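PDB 6O2K: centromeric protein-C, isoform A from Drosophila melanogaster, which dimerises through its C-terminal cupin domain, the part seen here, and probably serves as an adaptor between centromeric chromatin and other kinetochore proteins. Local coordinates for the interface of chains A and B. Numbering follows the deposited sequence. Chains: chain A/B, Centromeric protein-C, isoform A.

Contact 1: the interface of chains A and B. Residues chain A 110, 112; chain B 27-29.
A:Arg112 reaches across to the backbone of B:Ala28. Its guanidinium group meets the carbonyl oxygen edge-on. NH1 donates a hydrogen bond to B:Ala28 O at 3.2 Å. The bond is fairly straight, 164° at the hydrogen. The acceptor lies almost exactly in the guanidinium plane, and the donor lies in the carbonyl plane, on a lone pair. Both flat groups are therefore well aligned for this bond. The arginine chain starts with CG anti to the carbonyl carbon (chi1 -48°) and bends at chi3, which turns the guanidinium toward chain B. B:Ser27 and B:Ser29 flank the bonded carbonyl along the chain. B:Ser27 OG lies 3.9 Å from the A:Arg112 CD methylene, a loose contact. On the other side of the carbonyl, B:Ser29 CB packs 3.7 Å from A:Arg112 NH1. B:Ser29 OG sits between its own backbone N and carbonyl carbon (chi1 89°). From there it faces A:Val110 O at 3.4 Å, a weak hydrogen bond. A:Val110 takes part here through its backbone, near the end of strand 107-111. The site fastens the loop that follows the N-terminal helix of chain B to the cupin domain of chain A, and so helps hold the dimer together.

Contact 2: the interface of chains A and B. Residues chain A 108-111; chain B 29, 31, 34, 37.
B:Ser31 and A:Val110 bury the most surface here, and they meet through a hydroxyl and a backbone amide. A:Val110 N donates to B:Ser31 OG at 2.7 Å. The bond is short and nearly straight, 171° at the hydrogen. B:Ser31 OG stands beside its own backbone N, opposite the carbonyl carbon (chi1 -63°), and this turn points it at the strand. B:Ser31 CB itself rests against the strand, 4.0 Å from A:Ser109 CA. A:Ser109 is the third main residue. Its OG accepts a hydrogen bond from the side-chain amide of B:Asn34, ND2 to OG 2.9 Å. The same nitrogen also donates to A:His108 O at 3.0 Å. Both acceptors lie close to the amide plane of B:Asn34, and together they probably help fix its rotation. At A:His108 O the donor stands above the carbonyl plane, 48° out of it. Both bonds are bent at the hydrogen. B:Val37 CG2 lies against the A:Ser109 side chain, 3.4 Å from OG and 3.9 Å from CB. The same methyl meets A:Leu111 CD2 at 4.0 Å, as the two side chains slide past each other in opposite directions. On chain A the site runs along strand 107-111 of the cupin domain. On chain B it takes in the 3-10 turn 30-33, B:Asn34 after it, and the start of the short strand 37-38.

Contact 3: the interface of chains A and B. Residues chain A 109, 111, 116-118; chain B 36-38.
B:Ser36 and B:Val37 lie along strand 116-119 of chain A and bury the most surface, with A:Glu118 next. The short strand 37-38 of chain B pairs antiparallel with that strand, so the sheet continues from one chain into the other. A:Glu118 N donates to B:Ser36 O at 3.0 Å, close to straight. A:Met116 and B:Ser38 exchange a pair of backbone bonds. A:Met116 N donates to B:Ser38 O, and B:Ser38 N donates to A:Met116 O, each 3.0 Å long. Between these rungs B:Val37 is paired with A:Ile117. Its CG1 lies anti to the backbone N (chi1 166°) and passes 3.8 Å from A:Met116 O, while CG2 points on toward strand 107-111. The side chains of B:Ser36 and B:Ser38 pack against apolar groups. B:Ser36 CB touches A:Ile117 CG1 at 3.9 Å. A:Met116 CG sits between its own backbone N and carbonyl carbon (chi1 62°), 3.7 Å from B:Ser38 CB. The serine hydroxyls are also tied to chain A by solvent. B:Ser36 OG and A:Glu118 O share water 1, backed by a weak direct hydrogen bond between the same two oxygens. Water 2 joins A:Glu118 OE1 of the carboxylate to B:Ser36 O and also lies 2.6 Å from B:Ser38 OG.

Contact 4: the interface of chains A and B. Residues chain A 14, 56, 64, 66, 138; chain B 88, 114, 138, 140.
With CG anti to the carbonyl carbon (chi1 -69°), A:Tyr56 sends its ring toward chain B, where the phenol meets B:Gly114 and B:Leu88. The two methyls of B:Leu88 face different partners. The phenol OH of A:Tyr56 donates a hydrogen bond to B:Gly114 O at 2.7 Å, with the donor tilted 20° from the carbonyl plane. The same OH is hydrogen bonded to A:Tyr66 OH, also at 2.7 Å. Each hydroxyl lies in the plane of the other ring, at its edge. A:Tyr66 OH thus probably helps position the A:Tyr56 hydroxyl, and itself comes within 4.0 Å of B:Leu88 CD2. B:Leu88 crosses A:Tyr56 at about a right angle; B:Leu88 CD1 lies at the phenol end, 3.3 Å from A:Tyr56 OH. Its other methyl, CD2, meets A:Met138 CE tip to tip at 3.5 Å, a rather tight contact. A:Met138 is extended until it bends at chi3 (-71°), which swings CE toward B:Leu88. Apolar contacts continue beside this group. A:Leu64 CD1 and B:Ile140 CD1 meet tip to tip at 3.9 Å. A:Leu14, from the N-terminal helix 6-18, sets CD2 3.6 Å from B:Gly114 CA. The site is the hydrophobic middle of the cupin dimer, where a residue meets its own symmetry mate: A:Met138 SD and B:Met138 SD face each other at 4.0 Å.

Contact 1: the interface of chains A and B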
loop_
_atom_site.group_PDB
_atom_site.type_symbol
_atom_site.label_atom_id
_atom_site.label_comp_id
_atom_site.label_asym_id
_atom_site.label_seq_id
_atom_site.Cartn_x
_atom_site.Cartn_y
_atom_site.Cartn_z
ATOM N N VAL A 110 11.642 6.859 -11.986
ATOM C CA VAL A 110 12.354 6.592 -10.741
ATOM C C VAL A 110 11.360 6.802 -9.606
ATOM O O VAL A 110 10.766 7.879 -9.490
ATOM C CB VAL A 110 13.589 7.497 -10.578
ATOM C CG1 VAL A 110 14.333 7.153 -9.310
ATOM C CG2 VAL A 110 14.525 7.363 -11.782
ATOM N N ARG A 112 10.603 6.506 -5.437
ATOM C CA ARG A 112 11.017 6.374 -4.051
ATOM C C ARG A 112 9.831 5.924 -3.202
ATOM O O ARG A 112 8.726 5.682 -3.708
ATOM C CB ARG A 112 11.627 7.682 -3.547
ATOM C CG ARG A 112 12.653 8.237 -4.525
ATOM C CD ARG A 112 13.510 9.325 -3.915
ATOM N NE ARG A 112 13.538 10.514 -4.763
ATOM C CZ ARG A 112 14.501 10.778 -5.638
ATOM N NH1 ARG A 112 14.455 11.888 -6.367
ATOM N NH2 ARG A 112 15.504 9.923 -5.794
ATOM N N SER B 27 9.756 13.209 -0.422
ATOM C CA SER B 27 10.628 13.789 -1.433
ATOM C C SER B 27 10.019 13.665 -2.828
ATOM O O SER B 27 9.334 12.694 -3.150
ATOM C CB SER B 27 11.991 13.103 -1.399
ATOM O OG SER B 27 11.858 11.695 -1.280
ATOM N N ALA B 28 10.268 14.667 -3.663
ATOM C CA ALA B 28 9.766 14.622 -5.027
ATOM C C ALA B 28 10.791 13.956 -5.950
ATOM O O ALA B 28 11.893 13.581 -5.539
ATOM C CB ALA B 28 9.406 16.029 -5.505
ATOM N N SER B 29 10.418 13.790 -7.217
ATOM C CA SER B 29 11.327 13.254 -8.219
ATOM C C SER B 29 10.942 13.828 -9.574
ATOM O O SER B 29 9.794 14.206 -9.796
ATOM C CB SER B 29 11.295 11.721 -8.247
ATOM O OG SER B 29 10.302 11.243 -9.135
#

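Contact 2: the interface of chains A and B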
loop_
_atom_site.group_PDB
_atom_site.type_symbol
_atom_site.label_atom_id
_atom_site.label_comp_id
_atom_site.label_asym_id
_atom_site.label_seq_id
_atom_site.Cartn_x
_atom_site.Cartn_y
_atom_site.Cartn_z
ATOM N N HIS A 108 10.952 6.150 -18.721
ATOM C CA HIS A 108 11.736 5.743 -17.565
ATOM C C HIS A 108 11.247 6.509 -16.342
ATOM O O HIS A 108 11.142 7.746 -16.373
ATOM C CB HIS A 108 13.233 5.988 -17.807
ATOM C CG HIS A 108 13.745 5.390 -19.086
ATOM N ND1 HIS A 108 13.928 4.033 -19.260
ATOM C CD2 HIS A 108 14.089 5.964 -20.261
ATOM C CE1 HIS A 108 14.373 3.800 -20.482
ATOM N NE2 HIS A 108 14.483 4.957 -21.110
ATOM N N SER A 109 10.973 5.782 -15.267
ATOM C CA SER A 109 10.459 6.346 -14.032
ATOM C C SER A 109 11.349 5.920 -12.875
ATOM O O SER A 109 11.767 4.759 -12.796
ATOM C CB SER A 109 9.018 5.867 -13.781
ATOM O OG SER A 109 8.164 6.386 -14.774
ATOM N N VAL A 110 11.642 6.859 -11.986
ATOM C CA VAL A 110 12.354 6.592 -10.741
ATOM C C VAL A 110 11.360 6.802 -9.606
ATOM O O VAL A 110 10.766 7.879 -9.490
ATOM C CB VAL A 110 13.589 7.497 -10.578
ATOM C CG1 VAL A 110 14.333 7.153 -9.310
ATOM C CG2 VAL A 110 14.525 7.363 -11.782
ATOM N N LEU A 111 11.176 5.781 -8.773
ATOM C CA LEU A 111 10.171 5.784 -7.716
ATOM C C LEU A 111 10.843 5.579 -6.367
ATOM O O LEU A 111 11.564 4.594 -6.173
ATOM C CB LEU A 111 9.131 4.687 -7.949
ATOM C CG LEU A 111 8.451 4.547 -9.314
ATOM C CD1 LEU A 111 7.432 3.416 -9.259
ATOM C CD2 LEU A 111 7.782 5.872 -9.722
ATOM N N SER B 29 10.418 13.790 -7.217
ATOM C CA SER B 29 11.327 13.254 -8.219
ATOM C C SER B 29 10.942 13.828 -9.574
ATOM O O SER B 29 9.794 14.206 -9.796
ATOM C CB SER B 29 11.295 11.721 -8.247
ATOM O OG SER B 29 10.302 11.243 -9.135
ATOM N N SER B 31 10.578 12.229 -12.130
ATOM C CA SER B 31 9.612 11.316 -12.724
ATOM C C SER B 31 8.165 11.730 -12.465
ATOM O O SER B 31 7.263 11.173 -13.106
ATOM C CB SER B 31 9.842 9.895 -12.208
ATOM O OG SER B 31 11.121 9.431 -12.601
ATOM N N ASN B 34 5.933 12.349 -15.351
ATOM C CA ASN B 34 5.429 11.242 -16.170
ATOM C C ASN B 34 3.940 11.015 -15.918
ATOM O O ASN B 34 3.497 10.978 -14.763
ATOM C CB ASN B 34 6.203 9.955 -15.884
ATOM C CG ASN B 34 7.654 10.020 -16.347
ATOM O OD1 ASN B 34 8.040 10.905 -17.116
ATOM N ND2 ASN B 34 8.457 9.070 -15.889
ATOM N N VAL B 37 2.902 8.286 -13.414
ATOM C CA VAL B 37 3.436 8.296 -12.056
ATOM C C VAL B 37 2.543 9.160 -11.172
ATOM O O VAL B 37 2.095 10.239 -11.581
ATOM C CB VAL B 37 4.898 8.798 -12.046
ATOM C CG1 VAL B 37 5.348 9.148 -10.640
ATOM C CG2 VAL B 37 5.829 7.750 -12.652
#

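Contact 3: the interface of chains A and B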
loop_
_atom_site.group_PDB
_atom_site.type_symbol
_atom_site.label_atom_id
_atom_site.label_comp_id
_atom_site.label_asym_id
_atom_site.label_seq_id
_atom_site.Cartn_x
_atom_site.Cartn_y
_atom_site.Cartn_z
ATOM N N SER A 109 10.973 5.782 -15.267
ATOM C CA SER A 109 10.459 6.346 -14.032
ATOM C C SER A 109 11.349 5.920 -12.875
ATOM O O SER A 109 11.767 4.759 -12.796
ATOM C CB SER A 109 9.018 5.867 -13.781
ATOM O OG SER A 109 8.164 6.386 -14.774
ATOM N N LEU A 111 11.176 5.781 -8.773
ATOM C CA LEU A 111 10.171 5.784 -7.716
ATOM C C LEU A 111 10.843 5.579 -6.367
ATOM O O LEU A 111 11.564 4.594 -6.173
ATOM C CB LEU A 111 9.131 4.687 -7.949
ATOM C CG LEU A 111 8.451 4.547 -9.314
ATOM C CD1 LEU A 111 7.432 3.416 -9.259
ATOM C CD2 LEU A 111 7.782 5.872 -9.722
ATOM N N MET A 116 4.029 5.711 -6.676
ATOM C CA MET A 116 3.408 4.619 -7.415
ATOM C C MET A 116 3.413 4.931 -8.902
ATOM O O MET A 116 3.608 6.075 -9.333
ATOM C CB MET A 116 1.955 4.346 -6.963
ATOM C CG MET A 116 1.038 5.529 -7.187
ATOM S SD MET A 116 -0.653 5.007 -7.449
ATOM C CE MET A 116 -0.445 4.067 -8.963
ATOM N N ILE A 117 3.216 3.873 -9.684
ATOM C CA ILE A 117 3.063 3.977 -11.130
ATOM C C ILE A 117 1.922 3.058 -11.546
ATOM O O ILE A 117 1.789 1.943 -11.025
ATOM C CB ILE A 117 4.370 3.625 -11.881
ATOM C CG1 ILE A 117 4.228 3.907 -13.378
ATOM C CG2 ILE A 117 4.795 2.157 -11.622
ATOM C CD1 ILE A 117 5.536 3.822 -14.142
ATOM N N GLU A 118 1.095 3.543 -12.476
ATOM C CA GLU A 118 0.006 2.778 -13.077
ATOM C C GLU A 118 0.473 2.189 -14.396
ATOM O O GLU A 118 0.874 2.934 -15.301
ATOM C CB GLU A 118 -1.203 3.659 -13.367
ATOM C CG GLU A 118 -2.036 4.070 -12.227
ATOM C CD GLU A 118 -3.030 5.110 -12.696
ATOM O OE1 GLU A 118 -2.696 6.312 -12.642
ATOM O OE2 GLU A 118 -4.112 4.711 -13.173
ATOM N N SER B 36 2.007 8.489 -16.031
ATOM C CA SER B 36 1.639 7.298 -15.277
ATOM C C SER B 36 2.080 7.325 -13.820
ATOM O O SER B 36 1.675 6.443 -13.055
ATOM C CB SER B 36 2.236 6.049 -15.940
ATOM O OG SER B 36 1.511 5.713 -17.109
ATOM N N VAL B 37 2.902 8.286 -13.414
ATOM C CA VAL B 37 3.436 8.296 -12.056
ATOM C C VAL B 37 2.543 9.160 -11.172
ATOM O O VAL B 37 2.095 10.239 -11.581
ATOM C CB VAL B 37 4.898 8.798 -12.046
ATOM C CG1 VAL B 37 5.348 9.148 -10.640
ATOM C CG2 VAL B 37 5.829 7.750 -12.652
ATOM N N SER B 38 2.268 8.668 -9.959
ATOM C CA SER B 38 1.686 9.461 -8.878
ATOM C C SER B 38 2.632 9.399 -7.682
ATOM O O SER B 38 2.735 8.360 -7.019
ATOM C CB SER B 38 0.292 8.955 -8.516
ATOM O OG SER B 38 -0.554 9.043 -9.645
HETATM O O HOH W 1 2.705 2.863 -17.384
HETATM O O HOH W 2 -0.651 7.323 -11.568
#

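Contact 4: the interface of chains A and B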
loop_
_atom_site.group_PDB
_atom_site.type_symbol
_atom_site.label_atom_id
_atom_site.label_comp_id
_atom_site.label_asym_id
_atom_site.label_seq_id
_atom_site.Cartn_x
_atom_site.Cartn_y
_atom_site.Cartn_z
ATOM N N LEU A 14 7.282 -5.108 11.107
ATOM C CA LEU A 14 6.688 -5.473 9.827
ATOM C C LEU A 14 7.646 -5.168 8.687
ATOM O O LEU A 14 7.869 -6.006 7.801
ATOM C CB LEU A 14 5.366 -4.736 9.624
ATOM C CG LEU A 14 4.840 -4.794 8.188
ATOM C CD1 LEU A 14 4.407 -6.216 7.856
ATOM C CD2 LEU A 14 3.710 -3.824 7.990
ATOM N N TYR A 56 -1.160 -11.426 0.068
ATOM C CA TYR A 56 -2.272 -11.611 0.989
ATOM C C TYR A 56 -3.224 -12.667 0.440
ATOM O O TYR A 56 -3.311 -12.881 -0.771
ATOM C CB TYR A 56 -3.030 -10.293 1.202
ATOM C CG TYR A 56 -2.238 -9.276 1.973
ATOM C CD1 TYR A 56 -2.150 -9.346 3.353
ATOM C CD2 TYR A 56 -1.570 -8.246 1.319
ATOM C CE1 TYR A 56 -1.407 -8.425 4.062
ATOM C CE2 TYR A 56 -0.828 -7.330 2.016
ATOM C CZ TYR A 56 -0.743 -7.422 3.381
ATOM O OH TYR A 56 0.005 -6.492 4.082
ATOM N N LEU A 64 -2.974 -8.728 -4.362
ATOM C CA LEU A 64 -2.310 -7.710 -3.551
ATOM C C LEU A 64 -1.129 -8.356 -2.848
ATOM O O LEU A 64 -1.324 -9.274 -2.045
ATOM C CB LEU A 64 -3.275 -7.100 -2.522
ATOM C CG LEU A 64 -2.674 -6.020 -1.610
ATOM C CD1 LEU A 64 -2.259 -4.802 -2.440
ATOM C CD2 LEU A 64 -3.671 -5.581 -0.541
ATOM N N TYR A 66 3.588 -8.282 -2.196
ATOM C CA TYR A 66 4.881 -7.612 -2.097
ATOM C C TYR A 66 5.908 -8.374 -2.914
ATOM O O TYR A 66 5.914 -9.611 -2.919
ATOM C CB TYR A 66 5.379 -7.514 -0.635
ATOM C CG TYR A 66 4.424 -6.799 0.302
ATOM C CD1 TYR A 66 3.513 -7.508 1.081
ATOM C CD2 TYR A 66 4.440 -5.412 0.416
ATOM C CE1 TYR A 66 2.629 -6.852 1.940
ATOM C CE2 TYR A 66 3.555 -4.744 1.272
ATOM C CZ TYR A 66 2.663 -5.468 2.033
ATOM O OH TYR A 66 1.793 -4.798 2.870
ATOM N N MET A 138 5.081 -2.856 -3.521
ATOM C CA MET A 138 3.734 -3.410 -3.399
ATOM C C MET A 138 3.121 -3.530 -4.785
ATOM O O MET A 138 3.201 -2.599 -5.587
ATOM C CB MET A 138 2.841 -2.529 -2.516
ATOM C CG MET A 138 1.431 -3.100 -2.331
ATOM S SD MET A 138 0.354 -1.958 -1.446
ATOM C CE MET A 138 1.057 -2.053 0.196
ATOM N N LEU B 88 -5.919 -1.608 4.280
ATOM C CA LEU B 88 -4.610 -2.121 4.664
ATOM C C LEU B 88 -3.964 -1.141 5.633
ATOM O O LEU B 88 -3.681 0.006 5.258
ATOM C CB LEU B 88 -3.735 -2.328 3.425
ATOM C CG LEU B 88 -2.284 -2.759 3.612
ATOM C CD1 LEU B 88 -2.203 -4.105 4.312
ATOM C CD2 LEU B 88 -1.621 -2.830 2.244
ATOM N N GLY B 114 0.001 -3.639 8.709
ATOM C CA GLY B 114 0.201 -4.654 7.701
ATOM C C GLY B 114 -0.962 -5.603 7.518
ATOM O O GLY B 114 -0.951 -6.395 6.556
ATOM N N MET B 138 -4.499 2.441 4.371
ATOM C CA MET B 138 -4.537 2.581 2.923
ATOM C C MET B 138 -5.850 1.996 2.424
ATOM O O MET B 138 -6.251 0.904 2.842
ATOM C CB MET B 138 -3.350 1.863 2.271
ATOM C CG MET B 138 -3.285 1.973 0.741
ATOM S SD MET B 138 -1.947 0.938 0.019
ATOM C CE MET B 138 -0.469 1.862 0.488
ATOM N N ILE B 140 -7.794 0.760 -0.900
ATOM C CA ILE B 140 -7.556 0.250 -2.243
ATOM C C ILE B 140 -8.897 -0.185 -2.806
ATOM O O ILE B 140 -9.457 -1.183 -2.349
ATOM C CB ILE B 140 -6.589 -0.938 -2.235
ATOM C CG1 ILE B 140 -5.287 -0.568 -1.523
ATOM C CG2 ILE B 140 -6.400 -1.452 -3.665
ATOM C CD1 ILE B 140 -4.350 -1.779 -1.243
#

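Contacts 1, 2 and 3 form a continuous run. The centres of their C-alpha atoms are about 7 Å apart for contacts 1 and 2, and about 6 Å for contacts 2 and 3. Contacts 1 and 2 share A:Val110 and B:Ser29. Contacts 2 and 3 share A:Ser109, A:Leu111 and B:Val37. Together they lay chain B segment 27-38 along strands 107-111 and 116-119 and the loop residue A:Arg112. Contact 4 lies near the two-fold axis, its C-alpha centre about 17 to 22 Å from theirs. The dimer thus combines a largely apolar centre with a segment of each chain, after its N-terminal helix, laid along the other's cupin domain.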